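Local coordinates for heat shock protein STI1 (Saccharomyces cerevisiae, PDB 3UPV) that acts as an adaptor between the chaperones Hsp70 and Hsp90, here represented by its TPR2B domain, which holds a C-terminal peptide of Hsp70, at residues A[42-47]-A[58-63]; A[90-95]-A[116-121]. All coordinates share one frame; numbering follows the deposited sequence.

Contact 1. Residues A[42-47]-A[58-63]; sequences SNRAAA and IADCNK
R44 and D60 join the two antiparallel helices of a tetratricopeptide repeat, TPR 8, through a side-on salt bridge; the axes of 42-47 and 58-63 come within 7.9 Å at an angle of 163°. From CB to its tip, R44 runs along D60. CG stands anti to the backbone N (chi1 -170°), and both CB and CG lie 3.4 Å from D60 OD1. CD passes the same oxygen, and the bend at chi3 then brings the edge of the guanidinium, NE and NH2, against the carboxylate. NE donates to D60 OD1 at 2.7 Å, meeting it from the syn side, a little out of the carboxylate plane. Beyond CZ, NH2 donates to the syn lone pair of D60 OD2 at 2.8 Å, almost perfectly straight. The last nitrogen, NH1, turns the other way to a hydrogen bond with T28 OG1 on helix 20-33, where R44 also packs on Y27 and I31, so one arginine ties together three helices. With the two planes only 17° apart, the paired bonds fix the rotation of both groups. An alanine in place of R44 would probably leave the buried D60 carboxylate without its countercharge and T28 without this link to the repeat. S42 OG is hydrogen-bonded to R77 NE of helix 72-84. Deeper in the interface the helices meet through small groups. A45 CB points at the second helix and touches D60 CB at 3.8 Å. C61 SG, placed beside its own backbone N, rests against A45 CB at 3.7 Å.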
loop_
_atom_site.group_PDB
_atom_site.type_symbol
_atom_site.label_atom_id
_atom_site.label_comp_id
_atom_site.label_asym_id
_atom_site.label_seq_id
_atom_site.Cartn_x
_atom_site.Cartn_y
_atom_site.Cartn_z
ATOM N N SER A 42 -4.527 -2.537 1.708
ATOM C CA SER A 42 -3.593 -1.640 1.043
ATOM C C SER A 42 -4.115 -0.215 1.163
ATOM O O SER A 42 -3.334 0.713 1.410
ATOM C CB SER A 42 -3.393 -2.037 -0.421
ATOM O OG SER A 42 -2.673 -1.011 -1.102
ATOM N N ASN A 43 -5.443 -0.029 0.965
ATOM C CA ASN A 43 -6.018 1.304 0.975
ATOM C C ASN A 43 -5.950 1.886 2.388
ATOM O O ASN A 43 -5.510 3.038 2.576
ATOM C CB ASN A 43 -7.471 1.306 0.475
ATOM C CG ASN A 43 -7.607 1.097 -1.051
ATOM O OD1 ASN A 43 -6.663 1.217 -1.857
ATOM N ND2 ASN A 43 -8.845 0.817 -1.444
ATOM N N ARG A 44 -6.300 1.089 3.418
ATOM C CA ARG A 44 -6.164 1.647 4.742
ATOM C C ARG A 44 -4.700 1.984 5.030
ATOM O O ARG A 44 -4.430 3.058 5.627
ATOM C CB ARG A 44 -6.659 0.619 5.771
ATOM C CG ARG A 44 -6.767 1.235 7.140
ATOM C CD ARG A 44 -7.529 0.390 8.204
ATOM N NE ARG A 44 -6.898 -0.880 8.458
ATOM C CZ ARG A 44 -7.441 -1.833 9.194
ATOM N NH1 ARG A 44 -8.683 -1.680 9.730
ATOM N NH2 ARG A 44 -6.765 -2.955 9.347
ATOM N N ALA A 45 -3.748 1.111 4.603
ATOM C CA ALA A 45 -2.321 1.452 4.753
ATOM C C ALA A 45 -1.997 2.820 4.154
ATOM O O ALA A 45 -1.157 3.589 4.672
ATOM C CB ALA A 45 -1.431 0.407 4.119
ATOM N N ALA A 46 -2.570 3.100 3.013
ATOM C CA ALA A 46 -2.228 4.375 2.327
ATOM C C ALA A 46 -2.606 5.532 3.220
ATOM O O ALA A 46 -1.875 6.557 3.312
ATOM C CB ALA A 46 -2.950 4.462 0.961
ATOM N N ALA A 47 -3.773 5.410 3.841
ATOM C CA ALA A 47 -4.235 6.490 4.699
ATOM C C ALA A 47 -3.464 6.588 6.032
ATOM O O ALA A 47 -3.141 7.690 6.538
ATOM C CB ALA A 47 -5.771 6.380 4.915
ATOM N N ILE A 58 2.350 -0.767 7.819
ATOM C CA ILE A 58 3.131 -1.931 7.352
ATOM C C ILE A 58 2.379 -3.261 7.616
ATOM O O ILE A 58 2.394 -4.162 6.774
ATOM C CB ILE A 58 4.570 -1.946 8.040
ATOM C CG1 ILE A 58 5.446 -0.815 7.412
ATOM C CG2 ILE A 58 5.240 -3.282 7.903
ATOM C CD1 ILE A 58 6.703 -0.407 8.261
ATOM N N ALA A 59 1.730 -3.343 8.768
ATOM C CA ALA A 59 0.915 -4.499 9.096
ATOM C C ALA A 59 -0.191 -4.681 8.058
ATOM O O ALA A 59 -0.420 -5.791 7.633
ATOM C CB ALA A 59 0.363 -4.392 10.440
ATOM N N ASP A 60 -0.797 -3.573 7.599
ATOM C CA ASP A 60 -1.869 -3.714 6.587
ATOM C C ASP A 60 -1.326 -4.113 5.222
ATOM O O ASP A 60 -1.949 -4.866 4.467
ATOM C CB ASP A 60 -2.651 -2.384 6.459
ATOM C CG ASP A 60 -3.805 -2.276 7.482
ATOM O OD1 ASP A 60 -4.343 -1.139 7.584
ATOM O OD2 ASP A 60 -4.243 -3.286 8.100
ATOM N N CYS A 61 -0.176 -3.553 4.842
ATOM C CA CYS A 61 0.430 -3.968 3.616
ATOM C C CYS A 61 0.771 -5.471 3.671
ATOM O O CYS A 61 0.534 -6.183 2.654
ATOM C CB CYS A 61 1.732 -3.214 3.376
ATOM S SG CYS A 61 1.501 -1.474 2.943
ATOM N N ASN A 62 1.319 -5.948 4.796
ATOM C CA ASN A 62 1.571 -7.396 4.975
ATOM C C ASN A 62 0.298 -8.250 4.819
ATOM O O ASN A 62 0.280 -9.308 4.158
ATOM C CB ASN A 62 2.317 -7.643 6.291
ATOM C CG ASN A 62 3.754 -7.295 6.163
ATOM O OD1 ASN A 62 4.365 -6.730 7.078
ATOM N ND2 ASN A 62 4.312 -7.587 4.983
ATOM N N LYS A 63 -0.791 -7.765 5.370
ATOM C CA LYS A 63 -2.081 -8.465 5.241
ATOM C C LYS A 63 -2.574 -8.444 3.760
ATOM O O LYS A 63 -3.101 -9.442 3.282
ATOM C CB LYS A 63 -3.095 -7.847 6.217
ATOM C CG LYS A 63 -4.339 -8.709 6.571
ATOM C CD LYS A 63 -4.015 -9.862 7.558
ATOM C CE LYS A 63 -4.030 -9.436 9.042
ATOM N NZ LYS A 63 -4.007 -10.578 10.088
#

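Contact 2. Residues A[90-95]-A[116-121]; sequences SALETL and QLYYKA
L95 meets L117 and L92 meets Y118 where helix 88-106, which carries part of TPR 9, packs against helix 111-124 in an antiparallel helical pair of the TPR domain. The local axes lie 9.3 Å apart and make an angle of 160°, with apolar side chains filling the gap. L117 comes first along the second helix. Its CB sits 3.7 Å from L95 CD1, the two side chains crossing at about a right angle, and it also touches I76 and T80 on helix 72-84. L95 CD1 also reaches the backbone next door, 3.6 Å from Y118 N.

Y118 follows, its CG anti to the backbone N (chi1 -165°), which carries the ring across to the first helix. L92 CD2 sits over one face of that ring, 3.3 Å from its centroid and 9° off the normal: a nearly vertical CH-pi contact. L95 CB meets the ring at its edge instead, 4.0 Å from Y118 CD1, and D96 and R99, also on helix 88-106, touch the tyrosine too.

One turn further on comes A121, its CB directed at the first helix. Opposite it A91 CB is a looser neighbour at 4.3 Å, both methyls being buried. The same L92 methyl that covers the tyrosine face reaches this alanine as well, with CD2 3.7 Å from A121 CB.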
loop_
_atom_site.group_PDB
_atom_site.type_symbol
_atom_site.label_atom_id
_atom_site.label_comp_id
_atom_site.label_asym_id
_atom_site.label_seq_id
_atom_site.Cartn_x
_atom_site.Cartn_y
_atom_site.Cartn_z
ATOM N N SER A 90 15.286 -4.262 4.832
ATOM C CA SER A 90 14.029 -4.941 4.557
ATOM C C SER A 90 13.373 -4.347 3.357
ATOM O O SER A 90 12.770 -5.074 2.563
ATOM C CB SER A 90 13.087 -4.937 5.763
ATOM O OG SER A 90 13.690 -5.706 6.813
ATOM N N ALA A 91 13.471 -3.024 3.230
ATOM C CA ALA A 91 12.878 -2.356 2.073
ATOM C C ALA A 91 13.465 -2.810 0.776
ATOM O O ALA A 91 12.754 -3.018 -0.206
ATOM C CB ALA A 91 12.931 -0.819 2.182
ATOM N N LEU A 92 14.773 -2.987 0.764
ATOM C CA LEU A 92 15.431 -3.405 -0.481
ATOM C C LEU A 92 14.900 -4.806 -0.884
ATOM O O LEU A 92 14.642 -5.081 -2.076
ATOM C CB LEU A 92 16.952 -3.421 -0.183
ATOM C CG LEU A 92 17.609 -2.010 -0.143
ATOM C CD1 LEU A 92 19.006 -2.086 0.475
ATOM C CD2 LEU A 92 17.644 -1.254 -1.501
ATOM N N GLU A 93 14.696 -5.681 0.097
ATOM C CA GLU A 93 14.141 -7.032 -0.152
ATOM C C GLU A 93 12.695 -6.940 -0.668
ATOM O O GLU A 93 12.313 -7.609 -1.643
ATOM C CB GLU A 93 14.214 -7.913 1.134
ATOM C CG GLU A 93 15.580 -8.636 1.322
ATOM C CD GLU A 93 15.757 -9.288 2.713
ATOM O OE1 GLU A 93 16.835 -9.835 2.979
ATOM O OE2 GLU A 93 14.850 -9.239 3.563
ATOM N N THR A 94 11.927 -6.030 -0.072
ATOM C CA THR A 94 10.574 -5.873 -0.474
ATOM C C THR A 94 10.546 -5.321 -1.918
ATOM O O THR A 94 9.677 -5.707 -2.722
ATOM C CB THR A 94 9.865 -4.893 0.444
ATOM O OG1 THR A 94 9.936 -5.381 1.789
ATOM C CG2 THR A 94 8.368 -4.722 0.035
ATOM N N LEU A 95 11.465 -4.392 -2.232
ATOM C CA LEU A 95 11.514 -3.828 -3.561
ATOM C C LEU A 95 11.931 -4.844 -4.615
ATOM O O LEU A 95 11.479 -4.745 -5.785
ATOM C CB LEU A 95 12.402 -2.618 -3.663
ATOM C CG LEU A 95 11.788 -1.470 -2.888
ATOM C CD1 LEU A 95 12.816 -0.377 -2.424
ATOM C CD2 LEU A 95 10.612 -0.903 -3.691
ATOM N N GLN A 116 13.489 4.011 -8.103
ATOM C CA GLN A 116 13.887 5.174 -7.318
ATOM C C GLN A 116 13.764 4.934 -5.802
ATOM O O GLN A 116 14.560 5.490 -5.027
ATOM C CB GLN A 116 13.212 6.468 -7.772
ATOM C CG GLN A 116 11.687 6.519 -7.597
ATOM C CD GLN A 116 11.260 7.124 -6.297
ATOM O OE1 GLN A 116 11.960 7.919 -5.714
ATOM N NE2 GLN A 116 10.070 6.756 -5.834
ATOM N N LEU A 117 12.796 4.095 -5.419
ATOM C CA LEU A 117 12.711 3.645 -4.013
ATOM C C LEU A 117 13.932 2.838 -3.674
ATOM O O LEU A 117 14.510 3.043 -2.604
ATOM C CB LEU A 117 11.429 2.834 -3.723
ATOM C CG LEU A 117 10.189 3.706 -3.855
ATOM C CD1 LEU A 117 8.956 2.861 -3.792
ATOM C CD2 LEU A 117 10.131 4.951 -2.874
ATOM N N TYR A 118 14.359 1.975 -4.592
ATOM C CA TYR A 118 15.510 1.135 -4.349
ATOM C C TYR A 118 16.769 1.974 -4.136
ATOM O O TYR A 118 17.564 1.687 -3.190
ATOM C CB TYR A 118 15.784 0.218 -5.529
ATOM C CG TYR A 118 16.739 -0.903 -5.122
ATOM C CD1 TYR A 118 16.250 -2.108 -4.637
ATOM C CD2 TYR A 118 18.147 -0.714 -5.199
ATOM C CE1 TYR A 118 17.118 -3.126 -4.269
ATOM C CE2 TYR A 118 18.993 -1.704 -4.888
ATOM C CZ TYR A 118 18.474 -2.915 -4.396
ATOM O OH TYR A 118 19.318 -3.922 -4.004
ATOM N N TYR A 119 16.927 2.972 -4.995
ATOM C CA TYR A 119 18.093 3.856 -4.951
ATOM C C TYR A 119 18.101 4.596 -3.605
ATOM O O TYR A 119 19.149 4.751 -2.997
ATOM C CB TYR A 119 18.072 4.882 -6.075
ATOM C CG TYR A 119 19.340 5.685 -6.032
ATOM C CD1 TYR A 119 20.587 5.052 -6.263
ATOM C CD2 TYR A 119 19.331 7.044 -5.686
ATOM C CE1 TYR A 119 21.809 5.783 -6.170
ATOM C CE2 TYR A 119 20.528 7.774 -5.587
ATOM C CZ TYR A 119 21.748 7.141 -5.828
ATOM O OH TYR A 119 22.918 7.844 -5.737
ATOM N N LYS A 120 16.932 5.028 -3.163
ATOM C CA LYS A 120 16.767 5.877 -1.991
ATOM C C LYS A 120 17.074 4.975 -0.766
ATOM O O LYS A 120 17.915 5.307 0.098
ATOM C CB LYS A 120 15.343 6.492 -1.998
ATOM C CG LYS A 120 14.887 7.238 -0.714
ATOM C CD LYS A 120 13.503 7.958 -0.858
ATOM C CE LYS A 120 12.212 7.053 -0.966
ATOM N NZ LYS A 120 10.905 7.453 -0.148
ATOM N N ALA A 121 16.510 3.773 -0.753
ATOM C CA ALA A 121 16.807 2.822 0.347
ATOM C C ALA A 121 18.288 2.455 0.444
ATOM O O ALA A 121 18.877 2.394 1.564
ATOM C CB ALA A 121 15.932 1.554 0.258
#

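Overall arrangement
Contact 1 comes first along the chain, and its centre lies about 17 Å from that of contact 2; their nearest atoms stay about 7 Å apart, so the two do not meet. Contact 1 pairs helices 38-50 and 54-67 near the middle of the chain; contact 2 pairs helices 88-106 and 111-124 toward its C-terminal end. Helix 72-84 lies between them in sequence and touches both: R77 and K78 reach contact 1, while I76, A79 and T80 reach contact 2. The successive antiparallel helices thus build the TPR array whose surface holds the Hsp70 peptide. That peptide lies beside contact 1, where N43 hydrogen-bonds its backbone and A46 packs on it.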